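Local atomic coordinates of CRISPR-associated protein CasA/Cse1 (Thermus thermophilus, PDB entry 4AN8), a protein that serves as the CasA/Cse1 subunit of the Cascade ribonucleoprotein complex, part of a CRISPR adaptive immune system thought to target invading nucleic acids. Residues A[190-195]-A[301-306]; A[239-244]-A[278-283]; A[282-285]-A[291-294]; A[347-350]-A[356-359]. All coordinates share one frame; numbering follows the deposited sequence. Where two conformers were deposited one is given.

Contact 1 (A[190-195]-A[301-306]); sequences ALFLPT and RSFWRD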
# COMPACT_ATOMS: atom_id res chain seq x y z
N ALA A 190 -2.95 3.49 -2.53
CA ALA A 190 -1.72 2.72 -2.55
C ALA A 190 -0.84 3.21 -1.41
O ALA A 190 -0.71 4.40 -1.21
CB ALA A 190 -1.03 2.93 -3.88
N LEU A 191 -0.24 2.30 -0.66
CA LEU A 191 0.61 2.71 0.47
C LEU A 191 2.10 2.67 0.12
O LEU A 191 2.60 1.64 -0.37
CB LEU A 191 0.32 1.83 1.68
CG LEU A 191 -1.15 1.88 2.11
CD1 LEU A 191 -1.37 0.99 3.35
CD2 LEU A 191 -1.62 3.32 2.37
N PHE A 192 2.80 3.77 0.39
CA PHE A 192 4.25 3.83 0.17
C PHE A 192 5.03 3.43 1.41
O PHE A 192 4.95 4.09 2.46
CB PHE A 192 4.69 5.21 -0.31
CG PHE A 192 4.19 5.55 -1.68
CD1 PHE A 192 2.86 5.86 -1.89
CD2 PHE A 192 5.05 5.53 -2.77
CE1 PHE A 192 2.39 6.18 -3.15
CE2 PHE A 192 4.58 5.83 -4.06
CZ PHE A 192 3.25 6.16 -4.24
N LEU A 193 5.78 2.34 1.28
CA LEU A 193 6.56 1.83 2.41
C LEU A 193 8.02 1.66 2.06
O LEU A 193 8.44 0.58 1.64
CB LEU A 193 5.98 0.50 2.90
CG LEU A 193 6.73 -0.09 4.09
CD1 LEU A 193 6.10 0.41 5.40
CD2 LEU A 193 6.75 -1.62 4.02
N PRO A 194 8.82 2.71 2.22
CA PRO A 194 10.27 2.57 2.03
C PRO A 194 10.80 1.47 2.93
O PRO A 194 10.29 1.24 4.03
CB PRO A 194 10.81 3.92 2.48
CG PRO A 194 9.70 4.85 2.24
CD PRO A 194 8.45 4.09 2.58
N THR A 195 11.83 0.77 2.45
CA THR A 195 12.27 -0.45 3.08
C THR A 195 13.79 -0.49 3.10
O THR A 195 14.44 -0.13 2.11
CB THR A 195 11.69 -1.67 2.34
OG1 THR A 195 10.30 -1.82 2.70
CG2 THR A 195 12.41 -2.93 2.69
N ARG A 301 -3.47 -0.82 -15.36
CA ARG A 301 -2.49 0.26 -15.49
C ARG A 301 -1.30 0.16 -14.51
O ARG A 301 -1.47 0.19 -13.30
CB ARG A 301 -3.20 1.60 -15.33
CG ARG A 301 -2.32 2.82 -15.28
CD ARG A 301 -3.14 4.03 -14.85
NE ARG A 301 -2.32 5.22 -14.69
CZ ARG A 301 -1.99 6.04 -15.68
NH1 ARG A 301 -2.42 5.79 -16.91
NH2 ARG A 301 -1.24 7.11 -15.44
N SER A 302 -0.10 0.07 -15.06
CA SER A 302 1.13 0.03 -14.27
C SER A 302 1.21 1.18 -13.28
O SER A 302 1.00 2.33 -13.64
CB SER A 302 2.36 0.07 -15.19
OG SER A 302 2.51 -1.13 -15.92
N PHE A 303 1.54 0.87 -12.03
CA PHE A 303 1.53 1.88 -10.99
C PHE A 303 2.56 3.01 -11.16
O PHE A 303 2.28 4.17 -10.87
CB PHE A 303 1.68 1.23 -9.62
CG PHE A 303 1.49 2.19 -8.50
CD1 PHE A 303 0.26 2.80 -8.31
CD2 PHE A 303 2.55 2.54 -7.67
CE1 PHE A 303 0.08 3.74 -7.26
CE2 PHE A 303 2.39 3.47 -6.64
CZ PHE A 303 1.16 4.07 -6.44
N TRP A 304 3.75 2.67 -11.63
CA TRP A 304 4.82 3.66 -11.77
C TRP A 304 4.42 4.76 -12.74
O TRP A 304 5.05 5.83 -12.78
CB TRP A 304 6.16 3.00 -12.18
CG TRP A 304 6.05 2.10 -13.38
CD1 TRP A 304 5.83 0.75 -13.38
CD2 TRP A 304 6.14 2.48 -14.76
NE1 TRP A 304 5.79 0.27 -14.66
CE2 TRP A 304 5.99 1.31 -15.53
CE3 TRP A 304 6.36 3.69 -15.41
CZ2 TRP A 304 6.02 1.32 -16.94
CZ3 TRP A 304 6.41 3.70 -16.82
CH2 TRP A 304 6.23 2.52 -17.56
N ARG A 305 3.38 4.51 -13.52
CA ARG A 305 2.88 5.51 -14.46
C ARG A 305 2.36 6.75 -13.78
O ARG A 305 2.23 7.80 -14.40
CB ARG A 305 1.78 4.92 -15.32
CG ARG A 305 2.31 4.03 -16.40
CD ARG A 305 1.50 4.29 -17.63
NE ARG A 305 0.70 3.15 -17.97
CZ ARG A 305 -0.29 3.16 -18.85
NH1 ARG A 305 -0.63 4.28 -19.49
NH2 ARG A 305 -0.94 2.04 -19.07
N ASP A 306 2.05 6.65 -12.49
CA ASP A 306 1.61 7.80 -11.72
C ASP A 306 2.75 8.50 -10.97
O ASP A 306 2.50 9.45 -10.24
CB ASP A 306 0.51 7.40 -10.73
CG ASP A 306 -0.77 6.98 -11.41
OD1 ASP A 306 -1.23 7.70 -12.31
OD2 ASP A 306 -1.30 5.91 -11.09
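Asp306, at the end of the short 3-10 turn that holds Phe303 against Ala190 and Phe192, forms a salt bridge with Arg301. Arg301 NH2 donates to Asp306 OD1 at 3.2 Å from above the carboxylate plane, with an N-H...O angle of 153°; Arg285 NH1 bridges to the same oxygen in one of two conformers, so that partner is less certain. The turn is closed from within by Asp306 N, which bonds to Phe303 O at 3.0 Å. Across the contact everything is apolar. Phe303 has CG anti to its backbone N (chi1 -172°), which carries the ring over to the strand. Ala190 CB comes in obliquely, 3.6 Å from both Phe303 CZ and Phe303 CE1. Phe192 CZ arrives in the plane of the Phe303 ring, at its edge, 3.7 Å from Phe303 CZ. The two ring planes are inclined at 48° with centroids 5.8 Å apart, an oblique pair. All three touching residues are buried. Phe303 also packs on Val345 of strand 342-351 and on Glu361 and Tyr363 of strand 354-364, while Ser302 and Trp304 hydrogen-bond to Asp438 of helix 429-446, tying the turn between the three-stranded sheet and that helix.

Contact 2 (A[239-244]-A[278-283]); sequences TGRTRV and RDPMVA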
# COMPACT_ATOMS: atom_id res chain seq x y z
N THR A 239 -8.46 12.29 11.39
CA THR A 239 -7.23 13.05 11.51
C THR A 239 -6.42 12.52 12.67
O THR A 239 -6.95 11.81 13.52
CB THR A 239 -7.53 14.56 11.74
OG1 THR A 239 -6.30 15.28 11.72
CG2 THR A 239 -8.26 14.80 13.10
N GLY A 240 -5.15 12.87 12.74
CA GLY A 240 -4.28 12.32 13.77
C GLY A 240 -3.61 11.06 13.25
O GLY A 240 -4.28 10.07 12.96
N ARG A 241 -2.29 11.10 13.14
CA ARG A 241 -1.55 10.02 12.50
C ARG A 241 -1.83 8.65 13.13
O ARG A 241 -2.18 7.71 12.44
CB ARG A 241 -0.05 10.30 12.48
CG ARG A 241 0.74 9.26 11.67
CD ARG A 241 2.23 9.54 11.76
NE ARG A 241 2.56 10.87 11.27
CZ ARG A 241 3.77 11.39 11.28
NH1 ARG A 241 4.82 10.68 11.74
NH2 ARG A 241 3.95 12.61 10.80
N THR A 242 -1.66 8.54 14.45
CA THR A 242 -1.82 7.23 15.07
C THR A 242 -3.27 6.87 15.26
O THR A 242 -3.60 5.69 15.36
CB THR A 242 -1.05 7.12 16.39
OG1 THR A 242 -1.71 7.88 17.40
CG2 THR A 242 0.36 7.63 16.20
N ARG A 243 -4.14 7.88 15.30
CA ARG A 243 -5.57 7.60 15.40
C ARG A 243 -5.99 6.95 14.08
O ARG A 243 -6.71 5.99 14.04
CB ARG A 243 -6.39 8.88 15.67
CG ARG A 243 -7.89 8.70 15.57
CD ARG A 243 -8.69 10.01 15.84
NE ARG A 243 -8.41 10.57 17.17
CZ ARG A 243 -7.70 11.68 17.37
NH1 ARG A 243 -7.21 12.38 16.35
NH2 ARG A 243 -7.48 12.11 18.60
N VAL A 244 -5.51 7.51 12.99
CA VAL A 244 -5.76 6.92 11.69
C VAL A 244 -5.08 5.55 11.48
O VAL A 244 -5.71 4.65 10.97
CB VAL A 244 -5.49 7.91 10.56
CG1 VAL A 244 -5.66 7.24 9.19
CG2 VAL A 244 -6.47 9.07 10.71
N ARG A 278 -3.71 13.92 5.76
CA ARG A 278 -3.35 12.93 4.76
C ARG A 278 -2.44 11.91 5.42
O ARG A 278 -1.47 12.27 6.07
CB ARG A 278 -2.61 13.59 3.58
CG ARG A 278 -2.05 12.60 2.55
CD ARG A 278 -1.51 13.31 1.30
NE ARG A 278 -0.51 14.33 1.63
CZ ARG A 278 0.77 14.23 1.33
NH1 ARG A 278 1.21 13.17 0.67
NH2 ARG A 278 1.62 15.19 1.66
N ASP A 279 -2.78 10.64 5.27
CA ASP A 279 -1.95 9.58 5.83
C ASP A 279 -0.53 9.66 5.24
O ASP A 279 -0.35 9.89 4.05
CB ASP A 279 -2.62 8.22 5.57
CG ASP A 279 -1.91 7.08 6.26
OD1 ASP A 279 -0.79 6.75 5.80
OD2 ASP A 279 -2.47 6.49 7.22
N PRO A 280 0.49 9.50 6.08
CA PRO A 280 1.89 9.57 5.63
C PRO A 280 2.20 8.59 4.49
O PRO A 280 3.10 8.85 3.70
CB PRO A 280 2.68 9.15 6.87
CG PRO A 280 1.81 9.57 8.02
CD PRO A 280 0.38 9.36 7.55
N MET A 281 1.49 7.47 4.40
CA MET A 281 1.84 6.49 3.37
C MET A 281 1.12 6.75 2.05
O MET A 281 1.31 6.01 1.06
CB MET A 281 1.58 5.08 3.87
CG MET A 281 2.60 4.64 4.93
SD MET A 281 2.13 3.07 5.68
CE MET A 281 3.43 2.88 6.91
N VAL A 282 0.31 7.80 2.01
CA VAL A 282 -0.57 8.03 0.89
C VAL A 282 -0.09 9.20 0.05
O VAL A 282 0.29 10.23 0.59
CB VAL A 282 -2.01 8.29 1.39
CG1 VAL A 282 -2.90 8.79 0.26
CG2 VAL A 282 -2.58 7.05 2.06
N ALA A 283 -0.12 9.04 -1.27
CA ALA A 283 0.27 10.08 -2.21
C ALA A 283 -0.94 10.61 -2.99
O ALA A 283 -1.98 9.97 -3.05
CB ALA A 283 1.29 9.56 -3.14
O HOH W 1 -2.38 8.48 9.44
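Arg241 and Asp279 bring their CA atoms to 6.7 Å where the first turn of helix 241-245, with Gly240 at the N-cap position, meets a type I beta turn running from Asp279 to Val282. That turn also carries an Asx turn: Asp279 OD1 uses its anti lone pair to accept Met281 N at 2.8 Å, a nearly straight bond (166°) that fixes the carboxylate. The direct contacts to the helix are van der Waals. The Arg241 chain runs extended to CD and then bends at chi3 (-59°), crossing obliquely at the CG corner of Pro280; its NE comes 3.6 Å from Pro280 CG, and its CG and CD touch the same carbon. Beyond the bend, Arg241 NH1 and NH2 are spent on the carbonyls of Val208 and Pro209, so the proline supports the aliphatic run while the loop holds the charged end. Asp279 OD2 pairs with Arg58 of helix 50-67, which joins a third element to the junction. A water also links the two segments, donating to Arg241 O at 3.1 Å and, weakly, to Asp279 OD2. The same oxygen has a carbon neighbour on the helix: Val244 CG1 lies 3.8 Å from Asp279 OD2.

Contact 3 (A[282-285]-A[291-294]); sequences VAQR and NLLV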
# COMPACT_ATOMS: atom_id res chain seq x y z
N VAL A 282 0.31 7.80 2.01
CA VAL A 282 -0.57 8.03 0.89
C VAL A 282 -0.09 9.20 0.05
O VAL A 282 0.29 10.23 0.59
CB VAL A 282 -2.01 8.29 1.39
CG1 VAL A 282 -2.90 8.79 0.26
CG2 VAL A 282 -2.58 7.05 2.06
N ALA A 283 -0.12 9.04 -1.27
CA ALA A 283 0.27 10.08 -2.21
C ALA A 283 -0.94 10.61 -2.99
O ALA A 283 -1.98 9.97 -3.05
CB ALA A 283 1.29 9.56 -3.14
N GLN A 284 -0.81 11.78 -3.59
CA GLN A 284 -1.93 12.35 -4.32
C GLN A 284 -1.51 12.90 -5.67
O GLN A 284 -0.32 13.19 -5.90
CB GLN A 284 -2.65 13.42 -3.48
CG GLN A 284 -3.52 12.85 -2.36
CD GLN A 284 -4.18 13.94 -1.52
OE1 GLN A 284 -3.57 14.97 -1.22
NE2 GLN A 284 -5.45 13.73 -1.16
N ARG A 285 -2.50 13.03 -6.55
CA ARG A 285 -2.30 13.51 -7.90
C ARG A 285 -3.52 14.37 -8.29
O ARG A 285 -4.58 14.28 -7.65
CB ARG A 285 -2.17 12.29 -8.82
CG ARG A 285 -2.05 12.60 -10.28
CD ARG A 285 -2.70 11.52 -11.15
NE ARG A 285 -2.74 11.97 -12.54
CZ ARG A 285 -2.15 11.36 -13.56
NH1 ARG A 285 -1.48 10.23 -13.36
NH2 ARG A 285 -2.24 11.87 -14.78
N ASN A 291 -8.95 18.20 -9.52
CA ASN A 291 -9.31 17.62 -8.22
C ASN A 291 -8.18 16.73 -7.71
O ASN A 291 -7.57 16.01 -8.49
CB ASN A 291 -10.59 16.80 -8.33
CG ASN A 291 -11.81 17.66 -8.60
OD1 ASN A 291 -12.42 17.55 -9.67
ND2 ASN A 291 -12.16 18.51 -7.65
N LEU A 292 -7.89 16.79 -6.41
CA LEU A 292 -6.90 15.89 -5.80
C LEU A 292 -7.45 14.49 -5.56
O LEU A 292 -8.48 14.31 -4.92
CB LEU A 292 -6.32 16.46 -4.50
CG LEU A 292 -5.25 17.54 -4.67
CD1 LEU A 292 -4.98 18.23 -3.34
CD2 LEU A 292 -3.98 16.96 -5.24
N LEU A 293 -6.74 13.49 -6.08
CA LEU A 293 -7.11 12.10 -5.90
C LEU A 293 -5.92 11.36 -5.31
O LEU A 293 -4.78 11.67 -5.63
CB LEU A 293 -7.48 11.47 -7.24
CG LEU A 293 -8.89 11.65 -7.80
CD1 LEU A 293 -9.38 13.07 -7.68
CD2 LEU A 293 -8.89 11.23 -9.25
N VAL A 294 -6.19 10.37 -4.47
CA VAL A 294 -5.14 9.51 -3.94
C VAL A 294 -4.56 8.62 -5.04
O VAL A 294 -5.28 8.20 -5.94
CB VAL A 294 -5.67 8.66 -2.77
CG1 VAL A 294 -6.17 9.58 -1.64
CG2 VAL A 294 -6.80 7.71 -3.22
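Arg285 and Leu293 form the hydrogen-bonded pair of this small antiparallel hairpin. Arg285 N donates to Leu293 O at 2.8 Å, and Leu293 N returns an almost straight bond (173°) to Arg285 O, also at 2.8 Å. Each carbonyl has a CA-H contact as well: Gln284 CA approaches Leu293 O, and Leu292 CA approaches Arg285 O. One residue along, Gln284 and Val294 make the non-hydrogen-bonded pair, CA atoms 4.3 Å apart with their side chains diverging, and Val294 CA points its hydrogen at Ala283 O (3.3 Å between the heavy atoms).

The side chains add looser packing. Gln284 CG stands anti to its carbonyl carbon (chi1 -75°), and the extended chain passes Leu292 at about a right angle, with Gln284 OE1 4.1 Å from Leu292 CD1. Leu292 CD2 instead leans on Arg285 O, at 3.7 Å. At the inner end Val282 CG1 touches Val294 CG1 at 3.9 Å, and Val282 also backs onto Leu191 of strand 191-195.

Further out, the pairing is continued by a backbone bond between Ala283 and Leu295, and Gln284 is bonded through its backbone to Lys317. The Arg285 and Leu293 side chains leave on one face of the sheet, where the arginine packs on Ala309 and, in one of two conformers, reaches the carboxylate of Asp306. The hairpin therefore rests on main-chain polar bonds; its side chains add van der Waals packing, closing over the buried Val282 and thinning toward the exposed Leu292 and Leu293.

Contact 4 (A[347-350]-A[356-359]); sequences GQVS and LDIR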
# COMPACT_ATOMS: atom_id res chain seq x y z
N GLY A 347 -1.21 -2.35 -1.33
CA GLY A 347 -2.60 -1.90 -1.38
C GLY A 347 -3.54 -2.86 -2.10
O GLY A 347 -3.14 -3.94 -2.53
N GLN A 348 -4.81 -2.47 -2.23
CA GLN A 348 -5.82 -3.28 -2.88
C GLN A 348 -6.18 -2.63 -4.19
O GLN A 348 -6.19 -1.42 -4.28
CB GLN A 348 -7.14 -3.32 -2.08
CG GLN A 348 -6.99 -3.42 -0.65
CD GLN A 348 -8.30 -3.68 0.06
OE1 GLN A 348 -8.59 -4.81 0.43
NE2 GLN A 348 -9.07 -2.62 0.31
N VAL A 349 -6.51 -3.44 -5.19
CA VAL A 349 -7.18 -2.92 -6.36
C VAL A 349 -8.66 -3.07 -6.07
O VAL A 349 -9.14 -4.18 -5.80
CB VAL A 349 -6.85 -3.70 -7.63
CG1 VAL A 349 -7.46 -2.99 -8.85
CG2 VAL A 349 -5.35 -3.85 -7.77
N SER A 350 -9.40 -1.98 -6.10
CA SER A 350 -10.78 -2.11 -5.66
C SER A 350 -11.76 -1.48 -6.62
O SER A 350 -11.39 -0.75 -7.53
CB SER A 350 -10.98 -1.54 -4.25
OG SER A 350 -10.96 -0.13 -4.27
N LEU A 356 -10.77 -6.34 -6.08
CA LEU A 356 -10.40 -7.14 -7.25
C LEU A 356 -9.08 -7.87 -7.09
O LEU A 356 -8.84 -8.90 -7.74
CB LEU A 356 -10.30 -6.26 -8.50
CG LEU A 356 -11.56 -5.50 -8.91
CD1 LEU A 356 -11.28 -4.69 -10.16
CD2 LEU A 356 -12.73 -6.45 -9.12
N ASP A 357 -8.20 -7.33 -6.26
CA ASP A 357 -6.84 -7.83 -6.21
C ASP A 357 -6.07 -7.15 -5.09
O ASP A 357 -6.44 -6.08 -4.60
CB ASP A 357 -6.14 -7.58 -7.56
CG ASP A 357 -4.89 -8.45 -7.76
OD1 ASP A 357 -4.79 -9.54 -7.16
OD2 ASP A 357 -4.00 -8.02 -8.54
N ILE A 358 -4.97 -7.79 -4.70
CA ILE A 358 -4.12 -7.30 -3.64
C ILE A 358 -2.69 -7.38 -4.16
O ILE A 358 -2.29 -8.40 -4.71
CB ILE A 358 -4.39 -8.13 -2.38
CG1 ILE A 358 -5.65 -7.60 -1.72
CG2 ILE A 358 -3.28 -8.07 -1.42
CD1 ILE A 358 -6.34 -8.61 -0.89
N ARG A 359 -1.94 -6.30 -4.05
CA ARG A 359 -0.66 -6.22 -4.73
C ARG A 359 0.46 -5.67 -3.86
O ARG A 359 0.25 -4.76 -3.05
CB ARG A 359 -0.79 -5.38 -6.00
CG ARG A 359 -1.10 -6.21 -7.23
CD ARG A 359 -1.70 -5.41 -8.37
NE ARG A 359 -0.88 -4.29 -8.81
CZ ARG A 359 -1.30 -3.37 -9.67
NH1 ARG A 359 -2.53 -3.47 -10.18
NH2 ARG A 359 -0.51 -2.35 -10.03
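Val349 is the tight centre of this hairpin pairing, facing both Leu356 and Asp357 in a classic beta bulge. Its carbonyl takes two donors: Leu356 N at 2.7 Å, and Asp357 N at a long 3.3 Å, a weak bond. In the other direction Val349 N gives to Asp357 O at 2.7 Å. The side chain is well packed too. Val349 CG2, anti to its own carbonyl carbon, sits 3.8 Å from Asp357 CB and 3.7 Å from Arg359 NH1, while Val349 CG1 faces Leu356 CB across the pairing at a looser 4.3 Å. The Arg359 chain bends at chi3 (57°) to reach over the valine, and its far end is held by Ser298 O through NH1 and by Glu361 through NH2.

Toward Gly347 the two bonds are unequal: Arg359 N bonds to Gly347 O at 3.1 Å and almost straight (172°), yet the return bond from Gly347 N to Arg359 O is weak. The loose side lies in the side chains of Gln348 and Ile358. Their CA atoms close to 4.4 Å, but Gln348 NE2 goes to the carbonyls of Ala187 and Phe167, near an acetate probably from the crystallisation liquor, and Ile358 leans on Leu51 and Pro50 of helix 50-67. Leu356, Asp357, Ile358, Arg359 and Ser350 are only partly buried, unlike Val349, Gln348 and Gly347.

With Leu356 inserted, one carbonyl serves two N-H groups unequally; short bonds at both the N and the O of Val349 fix the register at the bulge, while its methyl supports a guanidinium whose charge is met elsewhere.

Contact 1 spans the widest stretch of chain, and contacts 2 and 3 are nested inside the loop it closes; contact 4 follows in series. Contacts 2 and 3 share Val282 and Ala283, their centres about 13 Å apart, so the turn facing helix 241-245 runs straight into the hairpin. Both lean on strand 191-195 of contact 1: Phe192 N lies 2.8 Å from Met281 O, a probable hydrogen bond. Contact 4 pairs strands 342-351 and 354-364 of the sheet that strand 191-195 borders, with its centre about 12 Å from that of contact 1. Contacts 1 and 2 join distant parts of the chain, whereas contacts 3 and 4 are local hairpins in two separate sheets.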